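E3 ubiquitin-protein ligase HERC2 (Homo sapiens, PDB 4L1M) probably acts as a ubiquitin-protein ligase of the HECT class, this part of it being the first of its RCC1-like seven-bladed beta-propeller domains. Local coordinates at residues W283-D287 and N288-G292; I45-E48 and G49-N52. All coordinates share one frame; numbering follows the deposited sequence.

Contact 1 (W283-D287 and N288-G292); sequences WGKGD and NQRLG. With SO4 (sulfate ion), chain F.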
ATOM      1  N   TRP A 283      -0.203  -5.940 -14.012  1.00 40.79           N
ATOM      2  CA  TRP A 283       0.756  -5.792 -15.096  1.00 39.88           C
ATOM      3  C   TRP A 283       2.088  -5.311 -14.533  1.00 39.19           C
ATOM      4  O   TRP A 283       2.175  -4.915 -13.355  1.00 38.29           O
ATOM      5  CB  TRP A 283       0.210  -4.851 -16.146  1.00 39.95           C
ATOM      6  CG  TRP A 283       0.055  -3.452 -15.696  1.00 39.99           C
ATOM      7  CD1 TRP A 283       0.901  -2.428 -15.960  1.00 40.26           C
ATOM      8  CD2 TRP A 283      -1.053  -2.882 -14.977  1.00 40.52           C
ATOM      9  NE1 TRP A 283       0.419  -1.253 -15.431  1.00 40.16           N
ATOM     10  CE2 TRP A 283      -0.776  -1.507 -14.809  1.00 40.81           C
ATOM     11  CE3 TRP A 283      -2.234  -3.395 -14.444  1.00 40.89           C
ATOM     12  CZ2 TRP A 283      -1.637  -0.640 -14.112  1.00 39.72           C
ATOM     13  CZ3 TRP A 283      -3.082  -2.527 -13.736  1.00 40.59           C
ATOM     14  CH2 TRP A 283      -2.773  -1.169 -13.587  1.00 39.07           C
ATOM     15  N   GLY A 284       3.142  -5.413 -15.351  1.00 38.99           N
ATOM     16  CA  GLY A 284       4.513  -5.137 -14.914  1.00 37.02           C
ATOM     17  C   GLY A 284       5.421  -6.358 -14.940  1.00 36.73           C
ATOM     18  O   GLY A 284       5.264  -7.235 -15.789  1.00 38.55           O
ATOM     19  N   LYS A 285       6.384  -6.405 -14.022  1.00 34.96           N
ATOM     20  CA  LYS A 285       7.399  -7.455 -14.011  1.00 36.27           C
ATOM     21  C   LYS A 285       6.812  -8.814 -13.607  1.00 37.74           C
ATOM     22  O   LYS A 285       5.987  -8.892 -12.676  1.00 36.61           O
ATOM     23  CB  LYS A 285       8.474  -7.077 -13.020  1.00 37.17           C
ATOM     24  CG  LYS A 285       9.743  -7.911 -13.057  1.00 39.19           C
ATOM     25  CD  LYS A 285      10.792  -7.321 -12.133  1.00 38.60           C
ATOM     26  CE  LYS A 285      12.074  -8.139 -12.193  1.00 41.49           C
ATOM     27  NZ  LYS A 285      13.086  -7.721 -11.177  1.00 41.67           N
ATOM     28  N   GLY A 286       7.257  -9.868 -14.280  1.00 37.90           N
ATOM     29  CA  GLY A 286       6.642 -11.171 -14.184  1.00 40.08           C
ATOM     30  C   GLY A 286       7.389 -12.166 -13.313  1.00 41.93           C
ATOM     31  O   GLY A 286       6.853 -13.221 -12.991  1.00 46.66           O
ATOM     32  N   ASP A 287       8.595 -11.828 -12.889  1.00 42.01           N
ATOM     33  CA  ASP A 287       9.437 -12.777 -12.170  1.00 43.56           C
ATOM     34  C   ASP A 287       8.761 -13.251 -10.892  1.00 42.92           C
ATOM     35  O   ASP A 287       8.051 -12.499 -10.219  1.00 42.66           O
ATOM     36  CB  ASP A 287      10.791 -12.162 -11.778  1.00 44.69           C
ATOM     37  CG  ASP A 287      11.621 -11.715 -12.967  1.00 46.12           C
ATOM     38  OD1 ASP A 287      11.069 -11.558 -14.081  1.00 48.93           O
ATOM     39  OD2 ASP A 287      12.833 -11.455 -12.768  1.00 47.96           O
ATOM     40  N   ASN A 288       9.009 -14.508 -10.554  1.00 43.09           N
ATOM     41  CA  ASN A 288       8.547 -15.086  -9.307  1.00 41.86           C
ATOM     42  C   ASN A 288       7.024 -15.133  -9.233  1.00 41.59           C
ATOM     43  O   ASN A 288       6.471 -15.193  -8.149  1.00 40.65           O
ATOM     44  CB  ASN A 288       9.134 -14.297  -8.130  1.00 39.61           C
ATOM     45  CG  ASN A 288      10.603 -13.987  -8.314  1.00 38.64           C
ATOM     46  OD1 ASN A 288      10.997 -12.838  -8.461  1.00 38.38           O
ATOM     47  ND2 ASN A 288      11.410 -15.006  -8.336  1.00 39.77           N
ATOM     48  N   GLN A 289       6.363 -15.099 -10.395  1.00 41.71           N
ATOM     49  CA  GLN A 289       4.903 -15.231 -10.507  1.00 42.56           C
ATOM     50  C   GLN A 289       4.126 -14.117  -9.819  1.00 41.10           C
ATOM     51  O   GLN A 289       2.950 -14.301  -9.505  1.00 41.54           O
ATOM     52  CB  GLN A 289       4.414 -16.567  -9.930  1.00 44.68           C
ATOM     53  CG  GLN A 289       5.029 -17.808 -10.545  1.00 47.22           C
ATOM     54  CD  GLN A 289       4.557 -18.013 -11.963  1.00 49.54           C
ATOM     55  OE1 GLN A 289       3.788 -17.213 -12.502  1.00 51.59           O
ATOM     56  NE2 GLN A 289       5.008 -19.069 -12.580  1.00 52.11           N
ATOM     57  N   ARG A 290       4.752 -12.963  -9.619  1.00 38.80           N
ATOM     58  CA  ARG A 290       4.129 -11.899  -8.861  1.00 37.63           C
ATOM     59  C   ARG A 290       2.854 -11.342  -9.488  1.00 38.43           C
ATOM     60  O   ARG A 290       2.027 -10.775  -8.793  1.00 42.15           O
ATOM     61  CB  ARG A 290       5.124 -10.767  -8.597  1.00 36.31           C
ATOM     62  CG  ARG A 290       5.497  -9.924  -9.815  1.00 36.14           C
ATOM     63  CD  ARG A 290       6.688  -9.039  -9.515  1.00 34.39           C
ATOM     64  NE  ARG A 290       7.917  -9.801  -9.418  1.00 34.84           N
ATOM     65  CZ  ARG A 290       9.061  -9.309  -8.978  1.00 35.67           C
ATOM     66  NH1 ARG A 290       9.150  -8.044  -8.579  1.00 35.18           N
ATOM     67  NH2 ARG A 290      10.133 -10.088  -8.928  1.00 37.16           N
ATOM     68  N   LEU A 291       2.675 -11.493 -10.781  1.00 40.14           N
ATOM     69  CA  LEU A 291       1.457 -10.990 -11.453  1.00 41.88           C
ATOM     70  C   LEU A 291       0.218 -11.909 -11.335  1.00 43.44           C
ATOM     71  O   LEU A 291      -0.902 -11.440 -11.527  1.00 44.12           O
ATOM     72  CB  LEU A 291       1.725 -10.778 -12.941  1.00 42.50           C
ATOM     73  CG  LEU A 291       2.889  -9.879 -13.260  1.00 41.61           C
ATOM     74  CD1 LEU A 291       3.089  -9.852 -14.753  1.00 41.96           C
ATOM     75  CD2 LEU A 291       2.638  -8.481 -12.693  1.00 40.64           C
ATOM     76  N   GLY A 292       0.424 -13.199 -11.063  1.00 44.61           N
ATOM     77  CA  GLY A 292      -0.682 -14.149 -10.871  1.00 46.76           C
ATOM     78  C   GLY A 292      -1.345 -14.730 -12.112  1.00 48.21           C
ATOM     79  O   GLY A 292      -2.345 -15.401 -12.006  1.00 51.80           O
TER
HETATM   80  S   SO4 F 803      12.655  -7.578  -7.602  1.00 61.50           S
HETATM   81  O1  SO4 F 803      11.813  -7.710  -6.412  1.00 59.18           O
HETATM   82  O2  SO4 F 803      14.044  -7.334  -7.140  1.00 60.11           O
HETATM   83  O3  SO4 F 803      12.641  -8.787  -8.452  1.00 64.72           O
HETATM   84  O4  SO4 F 803      12.104  -6.470  -8.415  1.00 62.52           O
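Arg290 folds back along the turn and closes on the carbonyl of Asp287, in a local contact that shows how one arginine can organise a tight loop. Arg290 NE meets Asp287 O at 2.8 Å, the N-H pointing almost straight at the oxygen (174°) and the oxygen lying in the guanidinium plane. The first torsion (chi1 71°) sets Arg290 CG 3.1 Å from Lys285 O, and the bend at chi3 (72°) then turns NE to Asp287. The inner side is buried: Leu291 CG sits 3.3 Å from Lys285 O, its CD1 rests on Gly286 CA, and Phe270 and Val299 pack on Leu291 from neighbouring strands. The outer side, with Lys285, Asp287 and Asn288 partly exposed, is looser and polar. Lys285, fully extended, runs across one guanidinium face with CD, and its NZ reaches sulfate O3 at 3.0 Å. Arg290 NH2 bonds the same O3 at 2.9 Å and also Asn288 OD1. The sulfate, probably from the crystallisation liquor, probably offsets the charges of Lys285 NZ and Arg290 NH2, 4.4 Å apart. The stretch matches the RCC1-repeat pattern WGxGxxGxLG except at Gln289, which stands where the pattern has Gly; the turn leaves the third strand of a propeller blade.

Contact 2 (I45-E48 and G49-N52); sequences IQCE and GLAN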
ATOM      1  N   ILE A  45      -0.345 -18.036  11.981  1.00 66.44           N
ATOM      2  CA  ILE A  45      -0.293 -17.938  13.442  1.00 67.06           C
ATOM      3  C   ILE A  45      -1.204 -16.845  13.970  1.00 62.97           C
ATOM      4  O   ILE A  45      -1.366 -15.785  13.358  1.00 58.11           O
ATOM      5  CB  ILE A  45       1.139 -17.823  13.986  1.00 68.68           C
ATOM      6  CG1 ILE A  45       1.724 -16.450  13.743  1.00 67.61           C
ATOM      7  CG2 ILE A  45       2.036 -18.866  13.336  1.00 70.44           C
ATOM      8  CD1 ILE A  45       2.833 -16.121  14.723  1.00 71.31           C
ATOM      9  N   GLN A  46      -1.815 -17.148  15.107  1.00 63.04           N
ATOM     10  CA  GLN A  46      -2.787 -16.281  15.741  1.00 63.02           C
ATOM     11  C   GLN A  46      -1.995 -15.303  16.574  1.00 59.55           C
ATOM     12  O   GLN A  46      -1.279 -15.721  17.459  1.00 60.09           O
ATOM     13  CB  GLN A  46      -3.739 -17.121  16.637  1.00 66.65           C
ATOM     14  CG  GLN A  46      -4.736 -16.310  17.451  1.00 68.44           C
ATOM     15  CD  GLN A  46      -5.688 -15.482  16.599  1.00 69.51           C
ATOM     16  OE1 GLN A  46      -5.785 -14.233  16.752  1.00 67.44           O
ATOM     17  NE2 GLN A  46      -6.405 -16.164  15.690  1.00 69.71           N
ATOM     18  N   CYS A  47      -2.124 -14.015  16.298  1.00 56.13           N
ATOM     19  CA  CYS A  47      -1.342 -13.004  17.008  1.00 55.63           C
ATOM     20  C   CYS A  47      -2.128 -12.333  18.127  1.00 58.20           C
ATOM     21  O   CYS A  47      -2.571 -11.203  17.968  1.00 57.97           O
ATOM     22  CB  CYS A  47      -0.884 -11.917  16.025  1.00 52.47           C
ATOM     23  SG  CYS A  47       0.016 -12.495  14.579  1.00 49.38           S
ATOM     24  N   GLU A  48      -2.300 -12.990  19.270  1.00 62.77           N
ATOM     25  CA  GLU A  48      -3.197 -12.427  20.287  1.00 66.09           C
ATOM     26  C   GLU A  48      -2.683 -11.079  20.796  1.00 63.84           C
ATOM     27  O   GLU A  48      -3.458 -10.221  21.210  1.00 63.76           O
ATOM     28  CB  GLU A  48      -3.423 -13.384  21.461  1.00 71.27           C
ATOM     29  CG  GLU A  48      -4.107 -14.696  21.098  1.00 76.57           C
ATOM     30  CD  GLU A  48      -3.127 -15.828  20.860  1.00 80.21           C
ATOM     31  OE1 GLU A  48      -1.909 -15.548  20.739  1.00 83.96           O
ATOM     32  OE2 GLU A  48      -3.571 -16.998  20.809  1.00 81.67           O
ATOM     33  N   GLY A  49      -1.369 -10.909  20.780  1.00 62.80           N
ATOM     34  CA  GLY A  49      -0.754  -9.642  21.167  1.00 61.89           C
ATOM     35  C   GLY A  49      -1.307  -8.465  20.387  1.00 60.22           C
ATOM     36  O   GLY A  49      -1.548  -7.414  20.957  1.00 62.57           O
ATOM     37  N   LEU A  50      -1.556  -8.668  19.094  1.00 57.84           N
ATOM     38  CA  LEU A  50      -2.160  -7.649  18.232  1.00 54.42           C
ATOM     39  C   LEU A  50      -3.663  -7.486  18.416  1.00 53.02           C
ATOM     40  O   LEU A  50      -4.185  -6.393  18.297  1.00 50.54           O
ATOM     41  CB  LEU A  50      -1.904  -7.994  16.769  1.00 54.52           C
ATOM     42  CG  LEU A  50      -0.445  -8.063  16.354  1.00 54.84           C
ATOM     43  CD1 LEU A  50      -0.343  -8.457  14.894  1.00 53.90           C
ATOM     44  CD2 LEU A  50       0.267  -6.734  16.594  1.00 54.80           C
ATOM     45  N   ALA A  51      -4.358  -8.577  18.695  1.00 54.33           N
ATOM     46  CA  ALA A  51      -5.798  -8.539  18.862  1.00 55.25           C
ATOM     47  C   ALA A  51      -6.197  -7.645  20.038  1.00 56.62           C
ATOM     48  O   ALA A  51      -7.238  -6.975  19.978  1.00 58.82           O
ATOM     49  CB  ALA A  51      -6.341  -9.946  19.056  1.00 57.07           C
ATOM     50  N   ASN A  52      -5.391  -7.649  21.107  1.00 56.37           N
ATOM     51  CA  ASN A  52      -5.646  -6.794  22.287  1.00 58.06           C
ATOM     52  C   ASN A  52      -5.792  -5.320  21.928  1.00 55.40           C
ATOM     53  O   ASN A  52      -6.595  -4.599  22.507  1.00 55.76           O
ATOM     54  CB  ASN A  52      -4.524  -6.938  23.316  1.00 59.70           C
ATOM     55  CG  ASN A  52      -4.493  -8.309  23.983  1.00 63.36           C
ATOM     56  OD1 ASN A  52      -5.344  -9.163  23.740  1.00 65.79           O
ATOM     57  ND2 ASN A  52      -3.507  -8.517  24.849  1.00 66.83           N
TER
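Cys47 and Leu50 meet where a short strand gives way to a single helical turn, an example of a helix start that pairs the first backbone hydrogen bonds with an apolar side-chain contact. Leu50 CB lies 3.5 Å from Cys47 O and a little farther from Cys47 CB. The next atom, Leu50 CG, is set beside the backbone N and anti to the carbonyl carbon (chi1 -61°), which brings it to 3.9 Å from Cys47 CB. At the end, Leu50 CD1 makes the closest side-chain approach, 3.7 Å from Cys47 CB, with SG slightly more distant. The leucine thus lies against the cysteine's CB more than its sulfur. Elsewhere its side chain touches Val27, Phe65, Ile67 and Pro86, so this apolar pair belongs to the packing between two blades of the RCC1-type propeller: strand 45-46 is the outermost strand of the sheet that holds 27-31, 374-379 and 365-370, and strand 64-69 belongs to the next blade. Cys47 occupies the N-cap position of helix 48-51, and its carbonyl accepts two backbone hydrogens. Leu50 N, 3.0 Å from Cys47 O, approaches from above the carbonyl plane, whereas Ala51 N lies in that plane, 3.3 Å from the same Cys47 O. One residue farther on, Glu48 O takes the N-H of Asn52 N at 3.2 Å, and Ala51 CB packs 3.6 Å from Glu48 O. On the strand side, Cys47 is tied by backbone hydrogen bonding to Val27, while Gln46 OE1 accepts from Val27 N.

From the N terminus, the chain first reaches contact 2, where residues 45-52 turn from strand 45-46 into the one-turn helix 48-51 and so pass from the blade that also holds the C-terminal strands 365-370 and 374-379 to the blade begun by strand 55-60. Four further blades are complete before contact 1, at 283-292, bends the chain out of strand 280-284 toward strands 299-300 and 302-304. The two are in series: neither encloses nor crosses the other. The centres of contacts 1 and 2 lie about 31 Å apart and their nearest atoms about 21 Å. Contact 2 joins successive blades near the ring closure, whereas contact 1 shapes a turn within a blade; Arg290 O there bonds Trp335 of the following one.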